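PDB 1Y9Z: alkaline serine protease from Pseudoalteromonas sp., which probably hydrolyses peptide bonds in proteins as a cold-adapted, subtilisin-like serine protease, with a beta-barrel domain inserted into its alpha/beta domain. Local coordinates for residues T9-T14 against S376-L381; S109-I114 against R140-T145; P320-A325 against V331-V336. All coordinates share one frame; numbering follows the deposited sequence.

Overall arrangement
Near the N terminus the chain lays down residues 9-14, and contact 1 is completed only when helix 368-385 arrives with residues 376-381, closing a loop of 361 residues that holds the other two contacts. Contact 2 closes early, joining helix 110-119 to helix 137-148 in the subtilisin-like alpha/beta domain. Contact 3 follows in series and closes a short loop between strands 321-323 and 333-336 of the inserted barrel domain. None crosses another. Contacts 2 and 3 lie on opposite sides of the chain's centre, about 41 Å apart between centres, whereas contact 1 ties the beginning of the alpha/beta domain to a helix reached after the insert.

Contact 1. Residues T9-T14 against S376-L381; sequences TFVGAT and SGVATL
Val11 and Ala13 meet Val378 and Leu381 mainly through methyl groups, and all four residues are buried. In the tighter pair, CG2 of Val11 lies 3.8 Å from CG2 of Val378, with the two branched side chains set at a slant to each other. On the helix side this methyl stands anti to the carbonyl carbon and beside the backbone N (chi1 166° for CG1), which directs it out of the helix toward Val11. The second pair is slacker: CB of Ala13 is 4.1 Å from CD2 of Leu381. Alanine suits this place because its short side chain lets the loop come close to the helix, while leucine, one turn on from Val378, is long enough to reach across.

Backbone and polar bonds shape each partner separately. Gly12 lies in a Schellman motif after helix 6-10, the first residue to leave helical geometry; its positive phi of 71° is one that glycine adopts readily, and its N bonds to Thr9 O at 3.2 Å. Beyond Gly12 the chain turns, and CB of Ala13, like CB of Val11, points toward the helix. Within the helix, Thr380 OG1 donates to Ser376 O at 2.8 Å, and Thr380 N reaches the same oxygen from the opposite face of the carbonyl plane, so two bonds satisfy it.

Ile419 touches both valines, and the backbone of Val11 bonds to Ala421. Helix 368-385, whose first turn carries Ser369, which lines the pocket of the bound phenylmethanesulfonic acid, packs Ser376 and Ala379 on strand 152-156, and Ser376 and Thr380 on strand 25-30 of the central sheet.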
# COMPACT_ATOMS: atom_id res chain seq x y z
N THR A 9 8.46 -4.65 -6.87
CA THR A 9 9.81 -4.64 -7.41
C THR A 9 10.84 -4.20 -6.37
O THR A 9 11.93 -4.76 -6.30
CB THR A 9 9.91 -3.71 -8.63
OG1 THR A 9 8.96 -4.12 -9.63
CG2 THR A 9 11.31 -3.76 -9.23
N PHE A 10 10.49 -3.21 -5.56
CA PHE A 10 11.40 -2.69 -4.54
C PHE A 10 11.82 -3.67 -3.45
O PHE A 10 12.98 -3.66 -3.02
CB PHE A 10 10.82 -1.44 -3.88
CG PHE A 10 11.02 -0.18 -4.67
CD1 PHE A 10 11.25 1.03 -4.02
CD2 PHE A 10 10.95 -0.18 -6.06
CE1 PHE A 10 11.41 2.21 -4.74
CE2 PHE A 10 11.11 0.99 -6.79
CZ PHE A 10 11.34 2.19 -6.13
N VAL A 11 10.90 -4.52 -3.00
CA VAL A 11 11.22 -5.48 -1.95
C VAL A 11 11.98 -6.68 -2.48
O VAL A 11 12.45 -7.52 -1.71
CB VAL A 11 9.94 -5.97 -1.23
CG1 VAL A 11 9.19 -4.78 -0.64
CG2 VAL A 11 9.05 -6.73 -2.20
N GLY A 12 12.11 -6.76 -3.81
CA GLY A 12 12.83 -7.86 -4.42
C GLY A 12 12.12 -9.20 -4.33
O GLY A 12 12.73 -10.20 -3.96
N ALA A 13 10.84 -9.23 -4.68
CA ALA A 13 10.07 -10.46 -4.64
C ALA A 13 9.87 -11.03 -6.05
O ALA A 13 9.64 -12.23 -6.22
CB ALA A 13 8.72 -10.21 -3.99
N THR A 14 9.98 -10.16 -7.05
CA THR A 14 9.80 -10.56 -8.43
C THR A 14 10.95 -11.42 -8.96
O THR A 14 10.78 -12.15 -9.93
CB THR A 14 9.64 -9.34 -9.35
OG1 THR A 14 10.83 -8.54 -9.29
CG2 THR A 14 8.45 -8.50 -8.92
N SER A 376 5.06 -9.12 5.39
CA SER A 376 4.62 -10.47 5.73
C SER A 376 4.62 -11.37 4.50
O SER A 376 4.88 -12.57 4.61
CB SER A 376 3.23 -10.44 6.38
OG SER A 376 2.26 -9.87 5.52
N GLY A 377 4.35 -10.80 3.33
CA GLY A 377 4.37 -11.58 2.11
C GLY A 377 5.79 -12.04 1.84
O GLY A 377 6.03 -13.21 1.55
N VAL A 378 6.74 -11.11 1.95
CA VAL A 378 8.14 -11.44 1.73
C VAL A 378 8.65 -12.40 2.80
O VAL A 378 9.42 -13.31 2.50
CB VAL A 378 9.03 -10.16 1.73
CG1 VAL A 378 10.50 -10.54 1.86
CG2 VAL A 378 8.80 -9.38 0.45
N ALA A 379 8.21 -12.21 4.04
CA ALA A 379 8.63 -13.09 5.12
C ALA A 379 8.23 -14.53 4.80
O ALA A 379 9.02 -15.46 4.98
CB ALA A 379 7.99 -12.65 6.44
N THR A 380 7.01 -14.70 4.33
CA THR A 380 6.49 -16.01 3.98
C THR A 380 7.28 -16.60 2.81
O THR A 380 7.66 -17.77 2.83
CB THR A 380 4.99 -15.93 3.61
OG1 THR A 380 4.27 -15.33 4.69
CG2 THR A 380 4.43 -17.31 3.35
N LEU A 381 7.53 -15.78 1.79
CA LEU A 381 8.28 -16.20 0.61
C LEU A 381 9.68 -16.67 0.98
O LEU A 381 10.12 -17.75 0.58
CB LEU A 381 8.36 -15.06 -0.40
CG LEU A 381 9.23 -15.26 -1.64
CD1 LEU A 381 8.76 -16.48 -2.43
CD2 LEU A 381 9.17 -14.01 -2.50

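Contact 2. Residues S109-I114 against R140-T145; sequences SLVAAI and RNALNT
Val111 and Ile114, one turn apart on helix 110-119, are the residues that meet Ala142 and Leu143 of helix 137-148. The segment starts at Ser109, the N-cap: its OG accepts from Ala112 N at 3.1 Å with an N-H...O angle of 153°, replacing a partner that the first turn cannot supply. A serine hydroxyl is short enough to fold back in this way. Leu110 follows, its side chain resting on Pro168 and Glu139.

At Val111 both methyls are used. They straddle CB of Ala142, with CG1 at 3.9 Å and CG2 at 4.0 Å from it, and CG2 also meets CD1 of Leu143 at 4.1 Å. The CA atoms of Val111 and Ala142 are 6.9 Å apart, and the small alanine makes room for the branched valine. Ala113 turns instead to the sheet, where a single methyl fits against Ile29, Val96 and Val98. Ile114 extends its long branch to Leu143: CD1 lies 3.7 Å from Leu143 CD1 and 3.8 Å from Leu143 CG, the two side chains crossing at about a right angle. With CG1 anti to the carbonyl carbon and chi2 at 173°, this branch is stretched to nearly its full length. An alanine in place of Leu143 would probably leave CD1 of Ile114 without its main partner in this helix pair and open a gap beside Val111.

The segment axes approach to 10.4 Å and run 13° from parallel, as expected of helices in successive beta-alpha-beta crossovers: one leads from strand 92-100 to strand 125-128, the other on to strand 152-156. Ile114 also reaches Ile29 of strand 25-30, while Leu143 is backed by Pro168 and Ser173.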
# COMPACT_ATOMS: atom_id res chain seq x y z
N SER A 109 -12.04 -11.60 20.78
CA SER A 109 -10.84 -10.77 20.78
C SER A 109 -9.86 -11.01 19.65
O SER A 109 -9.99 -11.95 18.87
CB SER A 109 -10.10 -11.00 22.09
OG SER A 109 -9.61 -12.33 22.13
N LEU A 110 -8.85 -10.14 19.58
CA LEU A 110 -7.80 -10.26 18.58
C LEU A 110 -7.03 -11.54 18.91
O LEU A 110 -6.62 -12.28 18.02
CB LEU A 110 -6.85 -9.06 18.64
CG LEU A 110 -5.61 -9.12 17.74
CD1 LEU A 110 -6.02 -9.22 16.28
CD2 LEU A 110 -4.77 -7.87 17.97
N VAL A 111 -6.84 -11.80 20.20
CA VAL A 111 -6.14 -13.00 20.63
C VAL A 111 -6.88 -14.22 20.08
O VAL A 111 -6.26 -15.17 19.61
CB VAL A 111 -6.06 -13.09 22.18
CG1 VAL A 111 -5.67 -14.49 22.61
CG2 VAL A 111 -5.03 -12.08 22.69
N ALA A 112 -8.21 -14.19 20.14
CA ALA A 112 -9.01 -15.30 19.63
C ALA A 112 -8.83 -15.45 18.12
O ALA A 112 -8.80 -16.57 17.61
CB ALA A 112 -10.48 -15.09 19.97
N ALA A 113 -8.72 -14.33 17.42
CA ALA A 113 -8.53 -14.35 15.97
C ALA A 113 -7.18 -14.99 15.65
O ALA A 113 -7.08 -15.80 14.72
CB ALA A 113 -8.58 -12.93 15.41
N ILE A 114 -6.15 -14.63 16.41
CA ILE A 114 -4.83 -15.20 16.19
C ILE A 114 -4.89 -16.70 16.51
O ILE A 114 -4.33 -17.51 15.77
CB ILE A 114 -3.78 -14.50 17.07
CG1 ILE A 114 -3.68 -13.02 16.67
CG2 ILE A 114 -2.42 -15.18 16.91
CD1 ILE A 114 -2.80 -12.19 17.58
N ARG A 140 -0.23 -9.32 25.66
CA ARG A 140 1.21 -9.37 25.47
C ARG A 140 1.70 -10.81 25.66
O ARG A 140 2.49 -11.32 24.86
CB ARG A 140 1.93 -8.46 26.47
CG ARG A 140 3.44 -8.35 26.25
CD ARG A 140 4.15 -7.64 27.40
NE ARG A 140 3.73 -6.25 27.58
CZ ARG A 140 4.03 -5.26 26.74
NH1 ARG A 140 4.75 -5.49 25.65
NH2 ARG A 140 3.61 -4.03 26.99
N ASN A 141 1.22 -11.46 26.71
CA ASN A 141 1.60 -12.83 27.02
C ASN A 141 1.12 -13.83 25.97
O ASN A 141 1.88 -14.72 25.56
CB ASN A 141 1.06 -13.23 28.40
CG ASN A 141 1.80 -12.57 29.54
OD1 ASN A 141 1.35 -12.60 30.69
ND2 ASN A 141 2.95 -11.97 29.24
N ALA A 142 -0.12 -13.70 25.54
CA ALA A 142 -0.68 -14.61 24.55
C ALA A 142 0.10 -14.56 23.24
O ALA A 142 0.39 -15.60 22.65
CB ALA A 142 -2.15 -14.28 24.29
N LEU A 143 0.43 -13.35 22.79
CA LEU A 143 1.18 -13.21 21.54
C LEU A 143 2.62 -13.69 21.68
O LEU A 143 3.18 -14.27 20.76
CB LEU A 143 1.13 -11.76 21.04
CG LEU A 143 -0.10 -11.43 20.18
CD1 LEU A 143 -1.39 -11.73 20.94
CD2 LEU A 143 -0.06 -9.96 19.77
N ASN A 144 3.22 -13.45 22.85
CA ASN A 144 4.59 -13.89 23.07
C ASN A 144 4.63 -15.42 23.02
O ASN A 144 5.60 -16.01 22.53
CB ASN A 144 5.10 -13.41 24.43
CG ASN A 144 6.61 -13.54 24.57
OD1 ASN A 144 7.13 -13.60 25.68
ND2 ASN A 144 7.31 -13.56 23.44
N THR A 145 3.59 -16.05 23.53
CA THR A 145 3.51 -17.51 23.54
C THR A 145 3.47 -18.03 22.10
O THR A 145 4.19 -18.96 21.75
CB THR A 145 2.26 -17.99 24.30
OG1 THR A 145 2.38 -17.64 25.68
CG2 THR A 145 2.11 -19.51 24.19

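Contact 3. Residues P320-A325 against V331-V336; sequences PFLVDA and VPSVSV
Leu322 and Ser333 approach each other tip to tip, methyl against hydroxyl: CD2 of the leucine lies 3.8 Å from OG of the serine. Both side chains leave their strands toward the other segment. With CG of Leu322 anti to the backbone N (chi1 173°) and CD2 anti to CA, the branch that touches is fully extended, whereas Ser333 holds OG between N and the carbonyl carbon (chi1 57°). This is van der Waals contact. The leucine supplies length, reaching across to a short serine, and His234 touches both while Thr295 of helix 291-300 touches Leu322.

The wide separation has a simple origin in the fold. CA atoms of Leu322 and Ser333 are 9.6 Å apart, because both strands bond to strand 232-240 rather than to each other: strand 321-323 runs parallel to it, through Leu322 with Asn235 and Leu237, and strand 333-336 antiparallel, through Ser333 with His234. The three belong to the sheet of the inserted beta-barrel domain, and the side chains reach past the intervening strand.

At the other pair, the ring of Pro320 presents its CD to OG of Ser335 at 4.3 Å, a loose approach. The hydroxyl is engaged elsewhere, by Arg281 NH2 and Gln318 O, which suits a serine in a buried place. Proline, lacking an N-H, offers that side only carbon, and its ring also packs on Glu291 and Gln285. Beyond strand 321-323, the carboxylate of Asp324 bonds into the loop that leads to Val331: OD1 takes Ile329 N and a salt bridge from Arg236, and OD2 takes Asp328 N.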
# COMPACT_ATOMS: atom_id res chain seq x y z
N PRO A 320 -1.79 12.08 -2.51
CA PRO A 320 -2.28 13.02 -1.50
C PRO A 320 -3.75 13.36 -1.56
O PRO A 320 -4.43 13.08 -2.55
CB PRO A 320 -1.42 14.25 -1.75
CG PRO A 320 -1.37 14.27 -3.25
CD PRO A 320 -1.14 12.81 -3.62
N PHE A 321 -4.25 13.96 -0.49
CA PHE A 321 -5.64 14.39 -0.45
C PHE A 321 -5.72 15.71 -1.20
O PHE A 321 -4.96 16.64 -0.93
CB PHE A 321 -6.10 14.63 0.99
CG PHE A 321 -6.30 13.37 1.79
CD1 PHE A 321 -5.35 12.95 2.71
CD2 PHE A 321 -7.46 12.61 1.62
CE1 PHE A 321 -5.54 11.79 3.45
CE2 PHE A 321 -7.66 11.44 2.36
CZ PHE A 321 -6.70 11.03 3.27
N LEU A 322 -6.62 15.77 -2.17
CA LEU A 322 -6.82 17.01 -2.93
C LEU A 322 -7.97 17.71 -2.23
O LEU A 322 -9.14 17.50 -2.56
CB LEU A 322 -7.18 16.71 -4.39
CG LEU A 322 -7.58 17.94 -5.23
CD1 LEU A 322 -6.46 18.97 -5.23
CD2 LEU A 322 -7.90 17.50 -6.65
N VAL A 323 -7.63 18.52 -1.23
CA VAL A 323 -8.64 19.26 -0.47
C VAL A 323 -9.08 20.44 -1.33
O VAL A 323 -8.34 21.40 -1.52
CB VAL A 323 -8.06 19.75 0.87
CG1 VAL A 323 -9.15 20.45 1.67
CG2 VAL A 323 -7.50 18.58 1.65
N ASP A 324 -10.31 20.35 -1.84
CA ASP A 324 -10.88 21.37 -2.71
C ASP A 324 -12.01 22.11 -2.00
O ASP A 324 -13.19 21.81 -2.18
CB ASP A 324 -11.41 20.68 -3.97
CG ASP A 324 -11.66 21.64 -5.12
OD1 ASP A 324 -12.08 21.16 -6.19
OD2 ASP A 324 -11.43 22.85 -4.96
N ALA A 325 -11.64 23.09 -1.18
CA ALA A 325 -12.59 23.88 -0.41
C ALA A 325 -13.73 24.50 -1.22
O ALA A 325 -14.89 24.45 -0.80
CB ALA A 325 -11.86 24.97 0.36
N VAL A 331 -12.46 19.07 -13.25
CA VAL A 331 -11.89 18.36 -14.38
C VAL A 331 -11.03 17.21 -13.85
O VAL A 331 -10.65 17.20 -12.68
CB VAL A 331 -11.00 19.28 -15.24
CG1 VAL A 331 -11.80 20.47 -15.73
CG2 VAL A 331 -9.79 19.74 -14.43
N PRO A 332 -10.73 16.22 -14.70
CA PRO A 332 -9.91 15.10 -14.23
C PRO A 332 -8.46 15.52 -13.97
O PRO A 332 -7.82 16.14 -14.82
CB PRO A 332 -10.03 14.08 -15.36
CG PRO A 332 -10.23 14.94 -16.57
CD PRO A 332 -11.19 15.99 -16.08
N SER A 333 -7.97 15.20 -12.78
CA SER A 333 -6.60 15.53 -12.41
C SER A 333 -5.94 14.30 -11.79
O SER A 333 -6.58 13.51 -11.09
CB SER A 333 -6.58 16.71 -11.43
OG SER A 333 -7.36 16.46 -10.27
N VAL A 334 -4.65 14.13 -12.07
CA VAL A 334 -3.90 12.98 -11.58
C VAL A 334 -2.54 13.36 -10.99
O VAL A 334 -2.09 14.50 -11.14
CB VAL A 334 -3.66 11.96 -12.71
CG1 VAL A 334 -4.99 11.53 -13.31
CG2 VAL A 334 -2.77 12.56 -13.78
N SER A 335 -1.91 12.40 -10.34
CA SER A 335 -0.60 12.59 -9.72
C SER A 335 0.39 11.54 -10.22
O SER A 335 0.07 10.36 -10.28
CB SER A 335 -0.73 12.50 -8.20
OG SER A 335 0.54 12.47 -7.57
N VAL A 336 1.60 11.98 -10.57
CA VAL A 336 2.65 11.08 -11.04
C VAL A 336 3.95 11.44 -10.33
O VAL A 336 4.09 12.55 -9.81
CB VAL A 336 2.86 11.18 -12.58
CG1 VAL A 336 1.59 10.78 -13.31
CG2 VAL A 336 3.28 12.59 -12.96